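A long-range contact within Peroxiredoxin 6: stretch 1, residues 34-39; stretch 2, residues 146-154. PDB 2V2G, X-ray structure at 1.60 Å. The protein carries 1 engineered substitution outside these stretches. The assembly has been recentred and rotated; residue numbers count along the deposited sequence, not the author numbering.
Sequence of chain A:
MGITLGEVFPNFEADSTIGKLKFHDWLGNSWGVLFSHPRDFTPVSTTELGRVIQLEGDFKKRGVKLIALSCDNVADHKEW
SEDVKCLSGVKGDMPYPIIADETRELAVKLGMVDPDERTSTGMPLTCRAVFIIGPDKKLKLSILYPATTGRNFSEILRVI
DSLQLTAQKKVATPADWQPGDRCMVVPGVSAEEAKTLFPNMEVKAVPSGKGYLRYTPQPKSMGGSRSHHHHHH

Stretch 1, residues 34-39: LFSHPR
Stretch 2, residues 146-154: PATTGRNFS

How do the two backbones lie relative to each other? Stretch 1 enters as a strand through Leu-34 and Phe-35, with phi/psi of -135/141° at Phe-35, and stays extended through His-37 at -146/156° before Pro-38 turns it at -66/-45°. Stretch 2 opens with a type I turn from Pro-146 to Thr-149, closed by Thr-149 N to Pro-146 O at 3.1 Å, runs through an extended loop and enters a helix at Phe-153. The CA atoms of Pro-38 and Ala-147 are 6.4 Å apart, those of Phe-35 and Arg-151 10.2 Å, so the chains run in opposite senses with a gap that side chains must fill. No backbone-to-backbone hydrogen bond joins them, and the contact buries 232 Å² in all.

What bridges the wider part of the gap? Arg-151, whose CA-to-CB bond points toward stretch 1, spans it with chi1 -72° (m), chi2 160° (t), chi3 -74° (m) and chi4 -166°. This conformation delivers the guanidinium to the carbonyl of Ser-36, which lies at its edge, near its plane. Arg-151 NH1 and Arg-151 NH2 each donate to Ser-36 O at 2.8 Å, a forked pair in which both bonds are weak, their N-H...O angles being 127°. One oxygen sits between two donors, so neither N-H points straight at it. The CA-to-CB bond of Ser-36 points away from stretch 2 (chi1 65°, p), and it is the backbone carbonyl that accepts both weak bonds.

How do the aromatic rings meet beside this arginine? Phe-35 (chi1 63°, p; chi2 -77°) and Phe-153 (chi1 -79°, m; chi2 -77°) both direct CA-to-CB toward the opposing stretch. The edge of Phe-153 meets the face of Phe-35, with centroids 5.8 Å apart and planes at 72°, an arrangement that brings the positive rim of one ring to the electron-rich face of the other. Phe-35 CD2 and Phe-153 CZ approach to 4.1 Å. Arg-151 NH1 also lies 3.7 Å from Phe-35 CB, at the edge of that ring, so the cation is not stacked on its face.

What closes the contact at the turn? Pro-38, with its ring C-gamma exo and its CA-to-CB bond toward stretch 2, places Pro-38 CG 3.7 Å from Ala-147 CB, a compact apolar pairing where the backbones come nearest. His-37 (chi1 67°, p; chi2 -82°) contributes little: His-37 CB lies 4.2 Å from Arg-151 NH2, while the end of its side chain leads away.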

# COMPACT_ATOMS: atom_id res chain seq x y z
N LEU A 34 7.69 -10.38 0.18
CA LEU A 34 8.28 -10.27 1.50
C LEU A 34 7.43 -9.36 2.35
O LEU A 34 7.13 -8.24 1.95
CB LEU A 34 9.73 -9.70 1.40
CG LEU A 34 10.49 -9.35 2.66
CD1 LEU A 34 10.56 -10.57 3.52
CD2 LEU A 34 11.94 -8.86 2.29
N PHE A 35 7.03 -9.83 3.53
CA PHE A 35 6.18 -8.99 4.39
C PHE A 35 6.69 -9.07 5.79
O PHE A 35 7.19 -10.12 6.22
CB PHE A 35 4.72 -9.39 4.29
CG PHE A 35 4.39 -10.77 4.74
CD1 PHE A 35 4.67 -11.85 3.94
CD2 PHE A 35 3.67 -10.94 5.93
CE1 PHE A 35 4.35 -13.19 4.36
CE2 PHE A 35 3.30 -12.23 6.33
CZ PHE A 35 3.62 -13.33 5.54
N SER A 36 6.67 -7.94 6.50
CA SER A 36 7.17 -7.89 7.85
C SER A 36 6.04 -7.69 8.86
O SER A 36 4.92 -7.28 8.53
CB SER A 36 8.20 -6.78 8.03
OG SER A 36 7.57 -5.51 7.84
N HIS A 37 6.37 -7.95 10.12
CA HIS A 37 5.54 -7.62 11.25
C HIS A 37 6.38 -7.23 12.47
O HIS A 37 7.56 -7.56 12.56
CB HIS A 37 4.61 -8.79 11.62
CG HIS A 37 5.35 -9.98 12.15
ND1 HIS A 37 5.95 -10.91 11.32
CD2 HIS A 37 5.58 -10.41 13.42
CE1 HIS A 37 6.56 -11.83 12.06
NE2 HIS A 37 6.38 -11.53 13.34
N PRO A 38 5.79 -6.45 13.39
CA PRO A 38 6.62 -5.87 14.48
C PRO A 38 7.22 -6.85 15.48
O PRO A 38 8.41 -6.76 15.76
CB PRO A 38 5.67 -4.85 15.14
CG PRO A 38 4.63 -4.59 14.12
CD PRO A 38 4.43 -5.85 13.36
N ARG A 39 6.43 -7.82 15.95
CA ARG A 39 6.87 -8.67 17.02
C ARG A 39 6.07 -9.97 16.99
O ARG A 39 4.88 -9.94 16.78
CB ARG A 39 6.65 -7.96 18.40
CG ARG A 39 7.51 -8.47 19.48
CD ARG A 39 8.81 -7.83 19.33
NE ARG A 39 9.84 -8.36 20.21
CZ ARG A 39 10.05 -7.91 21.45
NH1 ARG A 39 9.26 -6.96 21.98
NH2 ARG A 39 11.03 -8.44 22.16
N PRO A 146 1.62 0.91 9.52
CA PRO A 146 2.15 0.89 10.87
C PRO A 146 1.67 -0.28 11.74
O PRO A 146 0.68 -1.00 11.36
CB PRO A 146 1.64 2.22 11.43
CG PRO A 146 0.29 2.36 10.80
CD PRO A 146 0.49 1.85 9.37
N ALA A 147 2.27 -0.45 12.93
CA ALA A 147 1.90 -1.55 13.80
C ALA A 147 0.41 -1.56 14.17
O ALA A 147 -0.16 -2.58 14.42
CB ALA A 147 2.77 -1.50 15.06
N THR A 148 -0.20 -0.39 14.22
CA THR A 148 -1.60 -0.25 14.63
C THR A 148 -2.62 -0.89 13.67
O THR A 148 -3.79 -1.10 14.03
CB THR A 148 -2.02 1.30 14.64
OG1 THR A 148 -1.80 1.94 13.36
CG2 THR A 148 -1.30 2.05 15.76
N THR A 149 -2.19 -1.09 12.43
CA THR A 149 -3.13 -1.21 11.28
C THR A 149 -2.84 -2.50 10.48
O THR A 149 -1.97 -2.54 9.63
CB THR A 149 -3.14 0.07 10.41
OG1 THR A 149 -3.48 1.17 11.25
CG2 THR A 149 -4.12 -0.06 9.18
N GLY A 150 -3.64 -3.52 10.75
CA GLY A 150 -3.50 -4.76 10.03
C GLY A 150 -3.76 -4.62 8.56
O GLY A 150 -4.53 -3.80 8.15
N ARG A 151 -3.07 -5.43 7.73
CA ARG A 151 -3.16 -5.35 6.31
C ARG A 151 -4.40 -6.05 5.72
O ARG A 151 -5.14 -6.71 6.42
CB ARG A 151 -1.89 -5.94 5.71
CG ARG A 151 -0.70 -5.03 5.92
CD ARG A 151 0.58 -5.74 5.80
NE ARG A 151 0.86 -6.57 6.95
CZ ARG A 151 2.04 -7.11 7.24
NH1 ARG A 151 3.13 -6.92 6.46
NH2 ARG A 151 2.17 -7.74 8.35
N ASN A 152 -4.64 -5.76 4.44
CA ASN A 152 -5.69 -6.37 3.60
C ASN A 152 -4.96 -7.19 2.54
O ASN A 152 -4.49 -6.68 1.53
CB ASN A 152 -6.57 -5.24 3.01
CG ASN A 152 -7.57 -5.73 2.00
OD1 ASN A 152 -7.59 -6.91 1.66
ND2 ASN A 152 -8.39 -4.83 1.50
N PHE A 153 -4.93 -8.51 2.77
CA PHE A 153 -4.18 -9.42 1.89
C PHE A 153 -5.00 -9.74 0.60
O PHE A 153 -4.40 -10.16 -0.38
CB PHE A 153 -3.70 -10.70 2.67
CG PHE A 153 -2.48 -10.44 3.51
CD1 PHE A 153 -1.20 -10.36 2.94
CD2 PHE A 153 -2.62 -10.16 4.87
CE1 PHE A 153 -0.04 -10.04 3.74
CE2 PHE A 153 -1.51 -9.87 5.65
CZ PHE A 153 -0.22 -9.80 5.08
N SER A 154 -6.29 -9.48 0.59
CA SER A 154 -7.05 -9.55 -0.69
C SER A 154 -6.61 -8.45 -1.66
O SER A 154 -6.54 -8.68 -2.86
CB SER A 154 -8.54 -9.57 -0.49
OG SER A 154 -9.05 -8.32 -0.09